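Local coordinates for transcriptional regulator, LacI family (Corynebacterium glutamicum, PDB 3H5T), which activates transcription of the inositol phosphate synthase gene in an inositol-dependent way, and probably regulates other cell-wall-related genes, by binding a palindromic promoter motif, at residues L184-I197 / D268-A280. Sequence-based numbering, arbitrary orientation.
Sequences LIDAGHRKIGILSI and DLTAVLCTVDALA
His189 sets CG opposite its carbonyl carbon and beside the backbone N (chi1 -71°), which carries the imidazole toward Thr270; there OG1 stands between its own backbone N and carbonyl carbon (chi1 64°), a rotation that places it at the ring edge, beside ND1. ND1 of His189 and OG1 of Thr270 share a hydrogen bond near the ring plane, while the methyl of Ala271 lies over one face as a CH-pi contact, 3.9 Å from CB to the ring centroid. Nearby, the extended side chain of Lys191 crosses Asp268 at about a right angle and forms a long salt bridge, NZ to OD2 3.6 Å.

Past this end, strands 192-197 and 271-274 run parallel. Thr270 N donates to Lys191 O; Gly193 N then bonds to Ala271 O, Leu273 N to Gly193 O (2.9 Å), Leu195 N to Leu273 O, and Thr275 N to Leu195 O. On the sheet face bearing Ile192, Ile194, Ala271 and Leu273, Leu184 from the preceding helix spans two residues of strand 271-274: CD2 meets Ala271 CB and CD1 meets Leu273 CB, each at 3.8 Å. On the other face CD1 of Leu195 reaches Val272 CG1 at 3.9 Å, and Leu269 lays CD1 over Gly193 CA at 3.8 Å, where no side chain intervenes. At the C-terminal ends the hydroxyls of Ser196 and Thr275 are hydrogen-bonded, OG to OG1 3.0 Å, and Leu279 of the following helix packs its CD1 against Leu195 CB.

These are neighbouring inner strands of the five-stranded sheet in one lobe of the periplasmic-binding-protein-like domain; strand 244-247 flanks 192-197 and strand 299-302 flanks 271-274. Backbone bonds and aliphatic packing secure the buried middle, side-chain hydrogen bonds tie both ends, and the long, exposed ion pair probably adds little.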
ATOM      1  N   LEU A 184     -15.748   9.570 -14.093  1.00 36.11           N
ATOM      2  CA  LEU A 184     -15.472   9.493 -15.524  1.00 36.33           C
ATOM      3  C   LEU A 184     -16.773   9.538 -16.306  1.00 36.35           C
ATOM      4  O   LEU A 184     -16.856  10.182 -17.351  1.00 37.02           O
ATOM      5  CB  LEU A 184     -14.716   8.205 -15.874  1.00 34.27           C
ATOM      6  CG  LEU A 184     -13.241   8.128 -15.483  1.00 33.29           C
ATOM      7  CD1 LEU A 184     -12.664   6.797 -15.923  1.00 31.54           C
ATOM      8  CD2 LEU A 184     -12.485   9.279 -16.132  1.00 33.83           C
ATOM      9  N   ILE A 185     -17.784   8.847 -15.793  1.00 36.47           N
ATOM     10  CA  ILE A 185     -19.089   8.804 -16.440  1.00 37.34           C
ATOM     11  C   ILE A 185     -19.759  10.178 -16.374  1.00 38.38           C
ATOM     12  O   ILE A 185     -20.395  10.611 -17.334  1.00 38.34           O
ATOM     13  CB  ILE A 185     -20.015   7.771 -15.761  1.00 36.93           C
ATOM     14  CG1 ILE A 185     -19.418   6.366 -15.886  1.00 36.07           C
ATOM     15  CG2 ILE A 185     -21.402   7.825 -16.387  1.00 35.89           C
ATOM     16  CD1 ILE A 185     -19.373   5.836 -17.292  1.00 36.73           C
ATOM     17  N   ASP A 186     -19.603  10.857 -15.241  1.00 38.40           N
ATOM     18  CA  ASP A 186     -20.199  12.169 -15.049  1.00 38.91           C
ATOM     19  C   ASP A 186     -19.632  13.229 -15.986  1.00 39.63           C
ATOM     20  O   ASP A 186     -20.234  14.289 -16.163  1.00 39.39           O
ATOM     21  CB  ASP A 186     -20.042  12.613 -13.594  1.00 38.81           C
ATOM     22  CG  ASP A 186     -20.880  11.783 -12.644  1.00 40.02           C
ATOM     23  OD1 ASP A 186     -21.837  11.133 -13.117  1.00 41.10           O
ATOM     24  OD2 ASP A 186     -20.593  11.786 -11.427  1.00 41.07           O
ATOM     25  N   ALA A 187     -18.474  12.949 -16.580  1.00 39.99           N
ATOM     26  CA  ALA A 187     -17.864  13.884 -17.525  1.00 40.08           C
ATOM     27  C   ALA A 187     -18.204  13.437 -18.948  1.00 40.16           C
ATOM     28  O   ALA A 187     -17.615  13.902 -19.919  1.00 40.66           O
ATOM     29  CB  ALA A 187     -16.349  13.938 -17.328  1.00 39.85           C
ATOM     30  N   GLY A 188     -19.152  12.510 -19.048  1.00 40.85           N
ATOM     31  CA  GLY A 188     -19.600  12.025 -20.341  1.00 40.42           C
ATOM     32  C   GLY A 188     -18.702  11.088 -21.121  1.00 40.39           C
ATOM     33  O   GLY A 188     -18.901  10.915 -22.323  1.00 41.87           O
ATOM     34  N   HIS A 189     -17.721  10.476 -20.468  1.00 39.28           N
ATOM     35  CA  HIS A 189     -16.829   9.553 -21.170  1.00 37.75           C
ATOM     36  C   HIS A 189     -17.487   8.179 -21.311  1.00 37.24           C
ATOM     37  O   HIS A 189     -18.100   7.678 -20.371  1.00 37.98           O
ATOM     38  CB  HIS A 189     -15.503   9.425 -20.416  1.00 36.33           C
ATOM     39  CG  HIS A 189     -14.638  10.647 -20.492  1.00 33.81           C
ATOM     40  ND1 HIS A 189     -13.677  10.819 -21.467  1.00 33.17           N
ATOM     41  CD2 HIS A 189     -14.583  11.752 -19.714  1.00 32.13           C
ATOM     42  CE1 HIS A 189     -13.066  11.974 -21.283  1.00 31.06           C
ATOM     43  NE2 HIS A 189     -13.598  12.562 -20.225  1.00 31.71           N
ATOM     44  N   ARG A 190     -17.368   7.577 -22.491  1.00 36.85           N
ATOM     45  CA  ARG A 190     -17.950   6.258 -22.738  1.00 37.80           C
ATOM     46  C   ARG A 190     -16.921   5.327 -23.379  1.00 37.35           C
ATOM     47  O   ARG A 190     -17.043   4.108 -23.312  1.00 37.25           O
ATOM     48  CB  ARG A 190     -19.192   6.371 -23.639  1.00 38.19           C
ATOM     49  CG  ARG A 190     -20.362   7.150 -23.034  1.00 38.81           C
ATOM     50  CD  ARG A 190     -20.960   6.448 -21.818  1.00 39.28           C
ATOM     51  NE  ARG A 190     -22.068   7.199 -21.222  1.00 40.23           N
ATOM     52  CZ  ARG A 190     -21.946   8.391 -20.638  1.00 41.47           C
ATOM     53  NH1 ARG A 190     -20.759   8.981 -20.567  1.00 41.90           N
ATOM     54  NH2 ARG A 190     -23.012   8.997 -20.127  1.00 39.86           N
ATOM     55  N   LYS A 191     -15.914   5.906 -24.021  1.00 37.40           N
ATOM     56  CA  LYS A 191     -14.859   5.109 -24.626  1.00 36.71           C
ATOM     57  C   LYS A 191     -13.740   5.075 -23.594  1.00 35.79           C
ATOM     58  O   LYS A 191     -12.741   5.787 -23.700  1.00 34.90           O
ATOM     59  CB  LYS A 191     -14.383   5.743 -25.937  1.00 39.06           C
ATOM     60  CG  LYS A 191     -15.443   5.721 -27.037  1.00 42.40           C
ATOM     61  CD  LYS A 191     -14.819   5.733 -28.424  1.00 44.32           C
ATOM     62  CE  LYS A 191     -15.866   5.455 -29.491  1.00 45.83           C
ATOM     63  NZ  LYS A 191     -15.263   5.316 -30.850  1.00 48.63           N
ATOM     64  N   ILE A 192     -13.934   4.232 -22.586  1.00 35.41           N
ATOM     65  CA  ILE A 192     -12.995   4.103 -21.484  1.00 33.00           C
ATOM     66  C   ILE A 192     -12.153   2.834 -21.533  1.00 31.92           C
ATOM     67  O   ILE A 192     -12.630   1.770 -21.910  1.00 32.11           O
ATOM     68  CB  ILE A 192     -13.757   4.139 -20.141  1.00 33.12           C
ATOM     69  CG1 ILE A 192     -14.683   5.358 -20.114  1.00 31.43           C
ATOM     70  CG2 ILE A 192     -12.771   4.203 -18.973  1.00 31.70           C
ATOM     71  CD1 ILE A 192     -15.699   5.341 -18.997  1.00 30.58           C
ATOM     72  N   GLY A 193     -10.886   2.974 -21.156  1.00 30.87           N
ATOM     73  CA  GLY A 193      -9.975   1.850 -21.110  1.00 29.22           C
ATOM     74  C   GLY A 193      -9.589   1.664 -19.651  1.00 28.32           C
ATOM     75  O   GLY A 193      -9.703   2.603 -18.864  1.00 27.35           O
ATOM     76  N   ILE A 194      -9.145   0.464 -19.283  1.00 27.29           N
ATOM     77  CA  ILE A 194      -8.746   0.179 -17.907  1.00 25.98           C
ATOM     78  C   ILE A 194      -7.339  -0.408 -17.871  1.00 27.29           C
ATOM     79  O   ILE A 194      -6.967  -1.168 -18.758  1.00 29.61           O
ATOM     80  CB  ILE A 194      -9.716  -0.820 -17.241  1.00 23.57           C
ATOM     81  CG1 ILE A 194     -11.112  -0.195 -17.128  1.00 24.96           C
ATOM     82  CG2 ILE A 194      -9.203  -1.214 -15.871  1.00 22.16           C
ATOM     83  CD1 ILE A 194     -12.176  -1.122 -16.556  1.00 22.74           C
ATOM     84  N   LEU A 195      -6.559  -0.040 -16.857  1.00 26.38           N
ATOM     85  CA  LEU A 195      -5.199  -0.553 -16.694  1.00 27.17           C
ATOM     86  C   LEU A 195      -5.066  -1.191 -15.315  1.00 27.18           C
ATOM     87  O   LEU A 195      -5.572  -0.654 -14.327  1.00 27.34           O
ATOM     88  CB  LEU A 195      -4.164   0.571 -16.835  1.00 26.33           C
ATOM     89  CG  LEU A 195      -3.970   1.129 -18.244  1.00 24.96           C
ATOM     90  CD1 LEU A 195      -2.948   2.253 -18.236  1.00 24.72           C
ATOM     91  CD2 LEU A 195      -3.518   0.015 -19.156  1.00 24.67           C
ATOM     92  N   SER A 196      -4.378  -2.327 -15.248  1.00 25.48           N
ATOM     93  CA  SER A 196      -4.193  -3.042 -13.988  1.00 22.59           C
ATOM     94  C   SER A 196      -2.814  -3.631 -13.833  1.00 20.20           C
ATOM     95  O   SER A 196      -2.063  -3.763 -14.808  1.00 19.59           O
ATOM     96  CB  SER A 196      -5.190  -4.200 -13.880  1.00 24.43           C
ATOM     97  OG  SER A 196      -6.489  -3.735 -13.568  1.00 32.48           O
ATOM     98  N   ILE A 197      -2.480  -3.992 -12.599  1.00 17.92           N
ATOM     99  CA  ILE A 197      -1.211  -4.655 -12.341  1.00 18.35           C
ATOM    100  C   ILE A 197      -1.541  -6.150 -12.192  1.00 17.28           C
ATOM    101  O   ILE A 197      -2.670  -6.552 -12.470  1.00 18.72           O
ATOM    102  CB  ILE A 197      -0.480  -4.069 -11.093  1.00 19.30           C
ATOM    103  CG1 ILE A 197      -1.411  -3.969  -9.886  1.00 16.78           C
ATOM    104  CG2 ILE A 197       0.067  -2.687 -11.431  1.00 18.92           C
ATOM    105  CD1 ILE A 197      -0.681  -3.577  -8.627  1.00 15.37           C
ATOM    106  N   ASP A 268      -8.964   5.872 -29.998  1.00 40.99           N
ATOM    107  CA  ASP A 268     -10.249   6.530 -29.832  1.00 41.12           C
ATOM    108  C   ASP A 268     -10.652   6.762 -28.370  1.00 41.09           C
ATOM    109  O   ASP A 268     -11.584   7.519 -28.098  1.00 41.19           O
ATOM    110  CB  ASP A 268     -11.323   5.706 -30.539  1.00 43.18           C
ATOM    111  CG  ASP A 268     -11.269   4.237 -30.158  1.00 46.03           C
ATOM    112  OD1 ASP A 268     -10.228   3.588 -30.418  1.00 46.38           O
ATOM    113  OD2 ASP A 268     -12.264   3.729 -29.593  1.00 48.51           O
ATOM    114  N   LEU A 269      -9.955   6.117 -27.433  1.00 39.53           N
ATOM    115  CA  LEU A 269     -10.276   6.265 -26.012  1.00 37.15           C
ATOM    116  C   LEU A 269     -10.168   7.711 -25.532  1.00 36.52           C
ATOM    117  O   LEU A 269      -9.231   8.436 -25.885  1.00 35.34           O
ATOM    118  CB  LEU A 269      -9.369   5.373 -25.148  1.00 37.24           C
ATOM    119  CG  LEU A 269      -9.520   3.845 -25.226  1.00 36.94           C
ATOM    120  CD1 LEU A 269      -8.456   3.194 -24.367  1.00 35.79           C
ATOM    121  CD2 LEU A 269     -10.907   3.420 -24.764  1.00 35.67           C
ATOM    122  N   THR A 270     -11.133   8.121 -24.717  1.00 34.88           N
ATOM    123  CA  THR A 270     -11.156   9.476 -24.187  1.00 34.54           C
ATOM    124  C   THR A 270     -10.733   9.512 -22.719  1.00 34.95           C
ATOM    125  O   THR A 270     -10.384  10.574 -22.193  1.00 35.49           O
ATOM    126  CB  THR A 270     -12.567  10.096 -24.313  1.00 33.55           C
ATOM    127  OG1 THR A 270     -13.492   9.356 -23.508  1.00 32.56           O
ATOM    128  CG2 THR A 270     -13.032  10.066 -25.767  1.00 31.42           C
ATOM    129  N   ALA A 271     -10.763   8.353 -22.064  1.00 33.33           N
ATOM    130  CA  ALA A 271     -10.388   8.263 -20.655  1.00 32.76           C
ATOM    131  C   ALA A 271      -9.787   6.911 -20.304  1.00 32.54           C
ATOM    132  O   ALA A 271     -10.092   5.903 -20.945  1.00 33.32           O
ATOM    133  CB  ALA A 271     -11.600   8.528 -19.773  1.00 31.09           C
ATOM    134  N   VAL A 272      -8.936   6.898 -19.279  1.00 29.40           N
ATOM    135  CA  VAL A 272      -8.298   5.668 -18.821  1.00 27.62           C
ATOM    136  C   VAL A 272      -8.363   5.576 -17.301  1.00 28.51           C
ATOM    137  O   VAL A 272      -7.822   6.434 -16.599  1.00 28.45           O
ATOM    138  CB  VAL A 272      -6.810   5.605 -19.250  1.00 26.94           C
ATOM    139  CG1 VAL A 272      -6.090   4.485 -18.499  1.00 25.83           C
ATOM    140  CG2 VAL A 272      -6.710   5.379 -20.752  1.00 25.39           C
ATOM    141  N   LEU A 273      -9.033   4.543 -16.793  1.00 27.38           N
ATOM    142  CA  LEU A 273      -9.134   4.340 -15.350  1.00 25.76           C
ATOM    143  C   LEU A 273      -8.084   3.327 -14.908  1.00 25.46           C
ATOM    144  O   LEU A 273      -8.060   2.199 -15.391  1.00 26.29           O
ATOM    145  CB  LEU A 273     -10.532   3.835 -14.960  1.00 24.37           C
ATOM    146  CG  LEU A 273     -10.722   3.514 -13.471  1.00 22.71           C
ATOM    147  CD1 LEU A 273     -12.158   3.745 -13.065  1.00 20.10           C
ATOM    148  CD2 LEU A 273     -10.296   2.083 -13.184  1.00 21.39           C
ATOM    149  N   CYS A 274      -7.218   3.743 -13.991  1.00 24.34           N
ATOM    150  CA  CYS A 274      -6.160   2.889 -13.470  1.00 22.20           C
ATOM    151  C   CYS A 274      -6.511   2.308 -12.110  1.00 20.73           C
ATOM    152  O   CYS A 274      -7.169   2.946 -11.294  1.00 22.28           O
ATOM    153  CB  CYS A 274      -4.860   3.676 -13.339  1.00 21.10           C
ATOM    154  SG  CYS A 274      -4.249   4.309 -14.876  1.00 27.13           S
ATOM    155  N   THR A 275      -6.030   1.101 -11.871  1.00 19.92           N
ATOM    156  CA  THR A 275      -6.256   0.389 -10.630  1.00 20.32           C
ATOM    157  C   THR A 275      -5.280   0.855  -9.545  1.00 22.04           C
ATOM    158  O   THR A 275      -5.508   0.634  -8.345  1.00 20.52           O
ATOM    159  CB  THR A 275      -6.085  -1.118 -10.867  1.00 20.35           C
ATOM    160  OG1 THR A 275      -7.236  -1.618 -11.563  1.00 21.93           O
ATOM    161  CG2 THR A 275      -5.917  -1.857  -9.567  1.00 23.25           C
ATOM    162  N   VAL A 276      -4.202   1.509  -9.970  1.00 20.95           N
ATOM    163  CA  VAL A 276      -3.188   1.986  -9.037  1.00 23.94           C
ATOM    164  C   VAL A 276      -2.503   3.258  -9.571  1.00 24.59           C
ATOM    165  O   VAL A 276      -2.241   3.353 -10.768  1.00 25.10           O
ATOM    166  CB  VAL A 276      -2.152   0.847  -8.786  1.00 24.53           C
ATOM    167  CG1 VAL A 276      -0.760   1.259  -9.243  1.00 25.21           C
ATOM    168  CG2 VAL A 276      -2.166   0.464  -7.333  1.00 24.40           C
ATOM    169  N   ASP A 277      -2.227   4.228  -8.693  1.00 24.87           N
ATOM    170  CA  ASP A 277      -1.588   5.488  -9.106  1.00 24.74           C
ATOM    171  C   ASP A 277      -0.383   5.295 -10.023  1.00 24.41           C
ATOM    172  O   ASP A 277      -0.198   6.053 -10.980  1.00 24.26           O
ATOM    173  CB  ASP A 277      -1.121   6.309  -7.897  1.00 26.22           C
ATOM    174  CG  ASP A 277      -2.253   7.027  -7.187  1.00 28.91           C
ATOM    175  OD1 ASP A 277      -3.397   7.024  -7.694  1.00 27.26           O
ATOM    176  OD2 ASP A 277      -1.983   7.608  -6.112  1.00 30.65           O
ATOM    177  N   ALA A 278       0.441   4.297  -9.720  1.00 22.47           N
ATOM    178  CA  ALA A 278       1.632   4.024 -10.517  1.00 22.56           C
ATOM    179  C   ALA A 278       1.283   3.948 -11.992  1.00 23.51           C
ATOM    180  O   ALA A 278       1.983   4.516 -12.832  1.00 24.06           O
ATOM    181  CB  ALA A 278       2.278   2.721 -10.073  1.00 21.11           C
ATOM    182  N   LEU A 279       0.199   3.240 -12.296  1.00 23.66           N
ATOM    183  CA  LEU A 279      -0.254   3.078 -13.673  1.00 23.56           C
ATOM    184  C   LEU A 279      -0.646   4.416 -14.289  1.00 24.74           C
ATOM    185  O   LEU A 279      -0.396   4.661 -15.473  1.00 24.98           O
ATOM    186  CB  LEU A 279      -1.441   2.114 -13.738  1.00 18.96           C
ATOM    187  CG  LEU A 279      -1.154   0.623 -13.569  1.00 19.54           C
ATOM    188  CD1 LEU A 279      -2.471  -0.117 -13.490  1.00 18.03           C
ATOM    189  CD2 LEU A 279      -0.328   0.102 -14.736  1.00 18.20           C
ATOM    190  N   ALA A 280      -1.272   5.272 -13.489  1.00 24.16           N
ATOM    191  CA  ALA A 280      -1.672   6.585 -13.974  1.00 25.96           C
ATOM    192  C   ALA A 280      -0.423   7.376 -14.367  1.00 25.29           C
ATOM    193  O   ALA A 280      -0.430   8.086 -15.359  1.00 26.67           O
ATOM    194  CB  ALA A 280      -2.465   7.341 -12.895  1.00 25.26           C
TER